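Local coordinates for protein Cfl (Pectobacterium brasiliense, PDB 7A9J) that probably activates carboxylic acids such as coronafacic acid with ATP and joins them to an acceptor, as ATP-dependent AMP-binding ligases do, at residues G96-P101 against A184-T189; L102-S107 against D236-W241. The protein carries 1 engineered substitution. One frame throughout, in Å; residues are numbered along the deposited sequence.

Contact 1. Residues G96-P101 against A184-T189; sequences GAVFVP and ASIFYT
The carbonyl oxygens of A97 and A184 share one water, which donates to both and so satisfies two neighbouring acceptors. V98 follows; its CG1, anti to the backbone N, lies 3.7 Å from S185 CA, and its CA-H points at A184 O. F99 makes the one direct backbone pairing: its N donates to A184 O at 3.2 Å, and its O accepts from I186 N at 3.1 Å. This single bridge joins an outermost strand of the five-stranded parallel sheet to an outermost strand of the antiparallel sheet containing 183-188. With chi1 at 56°, F99 CG sits between backbone N and carbonyl carbon, bringing one ring face against S185 CB, 3.7 Å from the centroid in a CH-pi contact. A short side chain suits S185: while CB lies over F99, OG turns to a face of the F187 ring, 3.3 Å above its plane. F99 CE1 meets the F187 edge at CE1, 3.7 Å away. V100 places CG1 at the edge of the Y188 ring, 3.8 Å from CE1, while the Y188 hydroxyl bonds H117. P101 packs CG 3.7 Å from F187 CE1; where it has no N-H to offer, a second water bridges the strands, donating to P101 O and I186 O and accepting from Y188 N. Backbone groups facing across thus use direct bonds and waters, while V98 and V100 bond I75 on their other neighbour.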
ATOM      1  N   GLY A  96       3.446   7.438 -24.565  1.00 36.08           N
ATOM      2  CA  GLY A  96       2.544   6.315 -24.690  1.00 39.30           C
ATOM      3  C   GLY A  96       3.225   4.978 -24.619  1.00 38.01           C
ATOM      4  O   GLY A  96       2.671   3.989 -25.106  1.00 35.49           O
ATOM      5  N   ALA A  97       4.443   4.926 -24.095  1.00 33.84           N
ATOM      6  CA  ALA A  97       5.043   3.637 -23.808  1.00 33.64           C
ATOM      7  C   ALA A  97       4.442   3.083 -22.525  1.00 35.63           C
ATOM      8  O   ALA A  97       4.208   3.811 -21.555  1.00 33.58           O
ATOM      9  CB  ALA A  97       6.572   3.740 -23.688  1.00 33.24           C
ATOM     10  N   VAL A  98       4.156   1.790 -22.561  1.00 32.43           N
ATOM     11  CA  VAL A  98       3.499   1.098 -21.454  1.00 32.92           C
ATOM     12  C   VAL A  98       4.553   0.727 -20.418  1.00 32.71           C
ATOM     13  O   VAL A  98       5.499  -0.010 -20.717  1.00 36.46           O
ATOM     14  CB  VAL A  98       2.787  -0.142 -22.002  1.00 33.76           C
ATOM     15  CG1 VAL A  98       2.138  -0.982 -20.874  1.00 32.85           C
ATOM     16  CG2 VAL A  98       1.782   0.282 -23.052  1.00 33.42           C
ATOM     17  N   PHE A  99       4.427   1.237 -19.197  1.00 28.78           N
ATOM     18  CA  PHE A  99       5.450   0.869 -18.232  1.00 30.53           C
ATOM     19  C   PHE A  99       5.002  -0.291 -17.353  1.00 29.28           C
ATOM     20  O   PHE A  99       3.822  -0.428 -17.034  1.00 29.01           O
ATOM     21  CB  PHE A  99       5.913   2.028 -17.362  1.00 29.97           C
ATOM     22  CG  PHE A  99       4.830   2.752 -16.591  1.00 31.04           C
ATOM     23  CD1 PHE A  99       4.668   2.496 -15.228  1.00 32.39           C
ATOM     24  CD2 PHE A  99       4.062   3.746 -17.195  1.00 33.80           C
ATOM     25  CE1 PHE A  99       3.736   3.197 -14.455  1.00 32.40           C
ATOM     26  CE2 PHE A  99       3.095   4.471 -16.423  1.00 32.36           C
ATOM     27  CZ  PHE A  99       2.941   4.154 -15.038  1.00 35.23           C
ATOM     28  N   VAL A 100       5.968  -1.138 -17.015  1.00 28.42           N
ATOM     29  CA  VAL A 100       5.711  -2.417 -16.315  1.00 27.66           C
ATOM     30  C   VAL A 100       6.648  -2.442 -15.113  1.00 31.99           C
ATOM     31  O   VAL A 100       7.784  -2.914 -15.216  1.00 30.95           O
ATOM     32  CB  VAL A 100       5.943  -3.644 -17.217  1.00 29.68           C
ATOM     33  CG1 VAL A 100       5.495  -4.932 -16.462  1.00 30.03           C
ATOM     34  CG2 VAL A 100       5.204  -3.508 -18.532  1.00 32.11           C
ATOM     35  N   PRO A 101       6.218  -1.932 -13.957  1.00 30.29           N
ATOM     36  CA  PRO A 101       7.098  -1.886 -12.799  1.00 29.34           C
ATOM     37  C   PRO A 101       7.342  -3.293 -12.243  1.00 29.61           C
ATOM     38  O   PRO A 101       6.416  -4.129 -12.134  1.00 35.48           O
ATOM     39  CB  PRO A 101       6.336  -1.001 -11.802  1.00 34.25           C
ATOM     40  CG  PRO A 101       5.149  -0.449 -12.545  1.00 33.88           C
ATOM     41  CD  PRO A 101       4.916  -1.266 -13.755  1.00 28.77           C
ATOM     42  N   ALA A 184      -1.684   2.422 -20.655  1.00 34.15           N
ATOM     43  CA  ALA A 184      -0.624   3.155 -19.987  1.00 33.76           C
ATOM     44  C   ALA A 184       0.360   2.284 -19.234  1.00 32.11           C
ATOM     45  O   ALA A 184       1.557   2.584 -19.241  1.00 34.77           O
ATOM     46  CB  ALA A 184      -1.225   4.170 -19.026  1.00 35.11           C
ATOM     47  N   SER A 185      -0.109   1.230 -18.540  1.00 29.93           N
ATOM     48  CA  SER A 185       0.797   0.470 -17.694  1.00 32.91           C
ATOM     49  C   SER A 185       0.185  -0.902 -17.407  1.00 31.95           C
ATOM     50  O   SER A 185      -0.991  -1.169 -17.697  1.00 30.48           O
ATOM     51  CB  SER A 185       1.067   1.215 -16.382  1.00 32.23           C
ATOM     52  OG  SER A 185      -0.126   1.193 -15.632  1.00 35.04           O
ATOM     53  N   ILE A 186       1.040  -1.812 -16.957  1.00 29.61           N
ATOM     54  CA  ILE A 186       0.601  -3.137 -16.531  1.00 31.60           C
ATOM     55  C   ILE A 186       1.165  -3.338 -15.148  1.00 35.22           C
ATOM     56  O   ILE A 186       2.386  -3.304 -14.977  1.00 29.54           O
ATOM     57  CB  ILE A 186       1.089  -4.256 -17.470  1.00 31.10           C
ATOM     58  CG1 ILE A 186       0.541  -4.082 -18.868  1.00 32.66           C
ATOM     59  CG2 ILE A 186       0.550  -5.623 -16.908  1.00 32.90           C
ATOM     60  CD1 ILE A 186       1.202  -5.028 -19.920  1.00 39.27           C
ATOM     61  N   PHE A 187       0.288  -3.564 -14.164  1.00 31.73           N
ATOM     62  CA  PHE A 187       0.688  -3.688 -12.766  1.00 34.49           C
ATOM     63  C   PHE A 187       0.435  -5.133 -12.358  1.00 35.03           C
ATOM     64  O   PHE A 187      -0.730  -5.558 -12.238  1.00 35.13           O
ATOM     65  CB  PHE A 187      -0.116  -2.728 -11.883  1.00 32.98           C
ATOM     66  CG  PHE A 187       0.185  -1.270 -12.057  1.00 32.15           C
ATOM     67  CD1 PHE A 187       1.343  -0.791 -12.691  1.00 30.91           C
ATOM     68  CD2 PHE A 187      -0.712  -0.336 -11.545  1.00 31.90           C
ATOM     69  CE1 PHE A 187       1.590   0.610 -12.821  1.00 32.12           C
ATOM     70  CE2 PHE A 187      -0.472   0.994 -11.644  1.00 30.54           C
ATOM     71  CZ  PHE A 187       0.723   1.512 -12.290  1.00 30.35           C
ATOM     72  N   TYR A 188       1.513  -5.894 -12.153  1.00 33.28           N
ATOM     73  CA  TYR A 188       1.384  -7.321 -11.870  1.00 34.17           C
ATOM     74  C   TYR A 188       1.065  -7.516 -10.393  1.00 39.38           C
ATOM     75  O   TYR A 188       1.703  -6.902  -9.538  1.00 40.78           O
ATOM     76  CB  TYR A 188       2.659  -8.082 -12.224  1.00 35.82           C
ATOM     77  CG  TYR A 188       2.692  -8.488 -13.682  1.00 33.92           C
ATOM     78  CD1 TYR A 188       3.328  -7.647 -14.623  1.00 33.04           C
ATOM     79  CD2 TYR A 188       2.077  -9.630 -14.141  1.00 35.18           C
ATOM     80  CE1 TYR A 188       3.335  -7.986 -15.980  1.00 37.46           C
ATOM     81  CE2 TYR A 188       2.094  -9.963 -15.492  1.00 38.82           C
ATOM     82  CZ  TYR A 188       2.730  -9.090 -16.401  1.00 35.33           C
ATOM     83  OH  TYR A 188       2.787  -9.404 -17.757  1.00 40.05           O
ATOM     84  N   THR A 189       0.070  -8.332 -10.103  1.00 40.82           N
ATOM     85  CA  THR A 189      -0.323  -8.555  -8.696  1.00 42.93           C
ATOM     86  C   THR A 189       0.723  -9.336  -7.913  1.00 63.52           C
ATOM     87  O   THR A 189       1.254 -10.318  -8.415  1.00 64.16           O
ATOM     88  CB  THR A 189      -1.624  -9.323  -8.597  1.00 56.41           C
ATOM     89  OG1 THR A 189      -1.426 -10.602  -9.219  1.00 65.06           O
ATOM     90  CG2 THR A 189      -2.766  -8.549  -9.255  1.00 53.62           C
TER
HETATM   91  O   HOH W   1       2.292   5.113 -20.421  1.00 35.65           O
HETATM   92  O   HOH W   2       3.892  -4.565 -12.876  1.00 31.32           O

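Contact 2. Residues L102-S107 against D236-W241. With R4Z (6-ethyl-1-oxidanylidene-indene-4-carboxylic acid), chain B.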
ATOM      1  N   LEU A 102       8.611  -3.586 -11.970  1.00 32.28           N
ATOM      2  CA  LEU A 102       9.035  -4.889 -11.446  1.00 32.78           C
ATOM      3  C   LEU A 102       9.413  -4.729  -9.983  1.00 30.79           C
ATOM      4  O   LEU A 102      10.437  -4.119  -9.666  1.00 34.22           O
ATOM      5  CB  LEU A 102      10.220  -5.471 -12.215  1.00 33.96           C
ATOM      6  CG  LEU A 102       9.972  -5.591 -13.709  1.00 36.87           C
ATOM      7  CD1 LEU A 102      11.269  -6.037 -14.444  1.00 38.47           C
ATOM      8  CD2 LEU A 102       8.807  -6.515 -13.946  1.00 43.03           C
ATOM      9  N   SER A 103       8.610  -5.340  -9.107  1.00 32.76           N
ATOM     10  CA  SER A 103       8.750  -5.129  -7.684  1.00 34.98           C
ATOM     11  C   SER A 103      10.134  -5.570  -7.213  1.00 33.90           C
ATOM     12  O   SER A 103      10.721  -6.520  -7.734  1.00 35.12           O
ATOM     13  CB  SER A 103       7.639  -5.940  -6.945  1.00 34.66           C
ATOM     14  OG  SER A 103       8.074  -6.374  -5.678  1.00 38.56           O
ATOM     15  N   LEU A 104      10.697  -4.829  -6.257  1.00 32.12           N
ATOM     16  CA  LEU A 104      12.005  -5.178  -5.734  1.00 34.03           C
ATOM     17  C   LEU A 104      11.985  -6.448  -4.892  1.00 38.63           C
ATOM     18  O   LEU A 104      13.059  -6.943  -4.544  1.00 40.55           O
ATOM     19  CB  LEU A 104      12.580  -4.024  -4.905  1.00 38.61           C
ATOM     20  CG  LEU A 104      12.528  -2.621  -5.548  1.00 42.62           C
ATOM     21  CD1 LEU A 104      13.328  -1.599  -4.711  1.00 42.33           C
ATOM     22  CD2 LEU A 104      13.028  -2.667  -7.007  1.00 40.53           C
ATOM     23  N   LYS A 105      10.801  -6.978  -4.548  1.00 39.11           N
ATOM     24  CA  LYS A 105      10.706  -8.221  -3.814  1.00 38.76           C
ATOM     25  C   LYS A 105      10.832  -9.431  -4.722  1.00 44.42           C
ATOM     26  O   LYS A 105      11.032 -10.512  -4.210  1.00 44.52           O
ATOM     27  CB  LYS A 105       9.376  -8.287  -3.034  1.00 41.90           C
ATOM     28  CG  LYS A 105       9.105  -6.955  -2.273  1.00 55.15           C
ATOM     29  CD  LYS A 105       8.512  -7.161  -0.877  1.00 68.67           C
ATOM     30  CE  LYS A 105       8.405  -5.818  -0.146  1.00 71.90           C
ATOM     31  NZ  LYS A 105       9.717  -5.084  -0.097  1.00 74.43           N
ATOM     32  N   LEU A 106      10.769  -9.259  -6.044  1.00 38.15           N
ATOM     33  CA  LEU A 106      10.880 -10.369  -6.972  1.00 41.90           C
ATOM     34  C   LEU A 106      12.289 -10.950  -7.028  1.00 41.84           C
ATOM     35  O   LEU A 106      13.278 -10.215  -7.111  1.00 44.28           O
ATOM     36  CB  LEU A 106      10.469  -9.935  -8.369  1.00 39.80           C
ATOM     37  CG  LEU A 106       9.061  -9.369  -8.538  1.00 40.80           C
ATOM     38  CD1 LEU A 106       8.961  -8.789  -9.927  1.00 43.85           C
ATOM     39  CD2 LEU A 106       8.041 -10.444  -8.314  1.00 46.40           C
ATOM     40  N   SER A 107      12.367 -12.283  -7.006  1.00 41.34           N
ATOM     41  CA  SER A 107      13.607 -12.984  -7.329  1.00 41.35           C
ATOM     42  C   SER A 107      13.998 -12.756  -8.800  1.00 36.12           C
ATOM     43  O   SER A 107      13.209 -12.274  -9.620  1.00 39.56           O
ATOM     44  CB  SER A 107      13.462 -14.481  -7.082  1.00 49.93           C
ATOM     45  OG  SER A 107      12.673 -15.077  -8.107  1.00 44.99           O
ATOM     46  N   ASP A 236       7.908   1.253  -1.586  1.00 29.38           N
ATOM     47  CA  ASP A 236       8.751   1.521  -2.754  1.00 29.09           C
ATOM     48  C   ASP A 236       7.989   2.194  -3.880  1.00 27.43           C
ATOM     49  O   ASP A 236       6.851   1.836  -4.210  1.00 27.42           O
ATOM     50  CB  ASP A 236       9.374   0.228  -3.325  1.00 31.00           C
ATOM     51  CG  ASP A 236      10.226  -0.552  -2.338  1.00 37.39           C
ATOM     52  OD1 ASP A 236      10.793   0.022  -1.383  1.00 42.55           O
ATOM     53  OD2 ASP A 236      10.364  -1.766  -2.563  1.00 41.14           O
ATOM     54  N   LEU A 237       8.696   3.131  -4.561  1.00 26.71           N
ATOM     55  CA  LEU A 237       8.094   3.854  -5.674  1.00 24.81           C
ATOM     56  C   LEU A 237       7.821   2.952  -6.874  1.00 24.58           C
ATOM     57  O   LEU A 237       7.045   3.317  -7.755  1.00 27.51           O
ATOM     58  CB  LEU A 237       9.039   5.030  -6.080  1.00 25.48           C
ATOM     59  CG  LEU A 237       8.592   5.899  -7.261  1.00 24.89           C
ATOM     60  CD1 LEU A 237       7.191   6.487  -7.067  1.00 27.31           C
ATOM     61  CD2 LEU A 237       9.716   7.005  -7.385  1.00 27.84           C
ATOM     62  N   ILE A 238       8.404   1.763  -6.902  1.00 25.32           N
ATOM     63  CA  ILE A 238       8.074   0.782  -7.937  1.00 29.25           C
ATOM     64  C   ILE A 238       6.719   0.133  -7.671  1.00 32.65           C
ATOM     65  O   ILE A 238       6.179  -0.537  -8.545  1.00 29.43           O
ATOM     66  CB  ILE A 238       9.234  -0.226  -8.005  1.00 31.74           C
ATOM     67  CG1 ILE A 238       9.432  -0.813  -9.424  1.00 31.15           C
ATOM     68  CG2 ILE A 238       9.020  -1.376  -7.049  1.00 30.98           C
ATOM     69  CD1 ILE A 238       9.883   0.209 -10.510  1.00 32.00           C
ATOM     70  N   SER A 239       6.148   0.362  -6.517  1.00 25.37           N
ATOM     71  CA  SER A 239       4.867  -0.328  -6.172  1.00 25.27           C
ATOM     72  C   SER A 239       3.666   0.561  -6.524  1.00 26.78           C
ATOM     73  O   SER A 239       3.692   1.767  -6.289  1.00 25.87           O
ATOM     74  CB  SER A 239       4.862  -0.633  -4.686  1.00 32.09           C
ATOM     75  OG  SER A 239       3.693  -1.394  -4.359  1.00 38.44           O
ATOM     76  N   PRO A 240       2.591   0.053  -7.101  1.00 28.26           N
ATOM     77  CA  PRO A 240       1.485   0.925  -7.574  1.00 28.07           C
ATOM     78  C   PRO A 240       0.913   1.959  -6.597  1.00 24.59           C
ATOM     79  O   PRO A 240       0.669   3.084  -7.013  1.00 26.33           O
ATOM     80  CB  PRO A 240       0.375  -0.104  -7.928  1.00 29.45           C
ATOM     81  CG  PRO A 240       1.120  -1.228  -8.495  1.00 29.98           C
ATOM     82  CD  PRO A 240       2.385  -1.358  -7.521  1.00 31.00           C
ATOM     83  N   TRP A 241       0.706   1.631  -5.315  1.00 24.97           N
ATOM     84  CA  TRP A 241       0.191   2.685  -4.436  1.00 21.91           C
ATOM     85  C   TRP A 241       1.122   3.921  -4.408  1.00 24.66           C
ATOM     86  O   TRP A 241       0.652   5.054  -4.429  1.00 24.18           O
ATOM     87  CB  TRP A 241       0.005   2.156  -3.020  1.00 23.31           C
ATOM     88  CG  TRP A 241      -0.720   3.099  -2.093  1.00 22.51           C
ATOM     89  CD1 TRP A 241      -1.693   4.015  -2.418  1.00 23.01           C
ATOM     90  CD2 TRP A 241      -0.544   3.160  -0.683  1.00 26.54           C
ATOM     91  NE1 TRP A 241      -2.121   4.685  -1.265  1.00 22.83           N
ATOM     92  CE2 TRP A 241      -1.419   4.177  -0.198  1.00 22.24           C
ATOM     93  CE3 TRP A 241       0.283   2.463   0.211  1.00 29.20           C
ATOM     94  CZ2 TRP A 241      -1.477   4.526   1.149  1.00 27.56           C
ATOM     95  CZ3 TRP A 241       0.236   2.794   1.528  1.00 30.12           C
ATOM     96  CH2 TRP A 241      -0.623   3.840   1.981  1.00 25.50           C
TER
HETATM   97  C13 R4Z B 601      -3.917   0.196  -5.722  1.00 34.62           C
HETATM   98  C15 R4Z B 601      -4.261   0.972  -3.331  1.00 31.29           C
HETATM   99  C02 R4Z B 601      -4.419   1.706  -0.843  1.00 31.18           C
HETATM  100  C03 R4Z B 601      -3.840   1.422   0.394  1.00 30.13           C
HETATM  101  C04 R4Z B 601      -2.898   0.246   0.129  1.00 32.58           C
HETATM  102  C05 R4Z B 601      -3.960   0.957  -1.979  1.00 26.85           C
HETATM  103  C06 R4Z B 601      -2.996   0.047  -1.477  1.00 30.71           C
HETATM  104  C07 R4Z B 601      -2.357  -0.799  -2.376  1.00 33.43           C
HETATM  105  C08 R4Z B 601      -1.308  -1.795  -1.855  1.00 42.23           C
HETATM  106  C11 R4Z B 601      -2.642  -0.745  -3.739  1.00 34.91           C
HETATM  107  C12 R4Z B 601      -3.600   0.145  -4.242  1.00 31.85           C
HETATM  108  C14 R4Z B 601      -2.819   0.981  -6.494  1.00 31.87           C
HETATM  109  O01 R4Z B 601      -5.272   2.547  -0.947  1.00 30.09           O
HETATM  110  O09 R4Z B 601      -0.549  -2.333  -2.706  1.00 53.64           O
HETATM  111  O10 R4Z B 601      -1.197  -2.097  -0.624  1.00 41.12           O
HETATM  112  O   HOH W   3       9.246  -3.378  -4.435  1.00 36.24           O
HETATM  113  O   HOH W   4       9.899  -1.917   0.840  1.00 55.10           O
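I238 packs against the backbone of L102 to L104, its two branches taking different partners. CG1 lies 3.5 Å from L102 O, and CG2 lies 3.8 Å from S103 CA and 4.0 Å from L104 CG. The side chain is twisted away from a staggered setting (chi1 -149°), with CG2 between its own backbone N and carbonyl carbon; a branched residue in this pose can fill both directions at once. L104 points toward the other segment and brings its CD1 to 3.7 Å from D236 OD2, the two side chains crossing at a slant. That oxygen is not left to carbon alone: a water donates to it at 2.7 Å and accepts from L104 N, also at 2.7 Å. The other carboxylate oxygen, OD1, receives a second water, which K105 NZ reaches by a weak bond. The lysine chain bends at chi2 and chi4 to bring NZ to 4.2 Å from D236 OD2, beyond a salt bridge, though the opposite charges should still attract. Loop 102-107 is shaped by an ST turn, in which S103 OG accepts from K105 N, and by a type I turn from S103 to L106. A second type I turn, D236 to S239, leads into helix 240-251, whose first residues belong to the ligand pocket of this adenylate-forming enzyme. P240 CB touches the ethyl end of the bound indenone carboxylate. W241 lays one face of its indole against the ligand, C03 standing 3.7 Å above the plane over its centre. A broad, flat aromatic ring suits a flat bicyclic ligand, which is also hydrogen-bonded to S333 OG.

Contact 1 is the buried one, a strand pairing with two direct backbone bonds and aromatic side chains; contact 2 is partly buried and has no direct hydrogen bond across it, relying on waters, apolar packing and the attraction of opposite charges. The chain runs straight from strand 98-101 into the loop 102-107, so the first segments of both contacts are continuous, and the second segments meet them from 184-189 and from the turn before helix 240-251. The two contacts touch directly, P101 CB lying 3.3 Å from I238 O and F187 CD2 3.7 Å from P240 CG. F187 thus touches a pocket residue of contact 2, and its side chain comes within about 6 Å of the ligand.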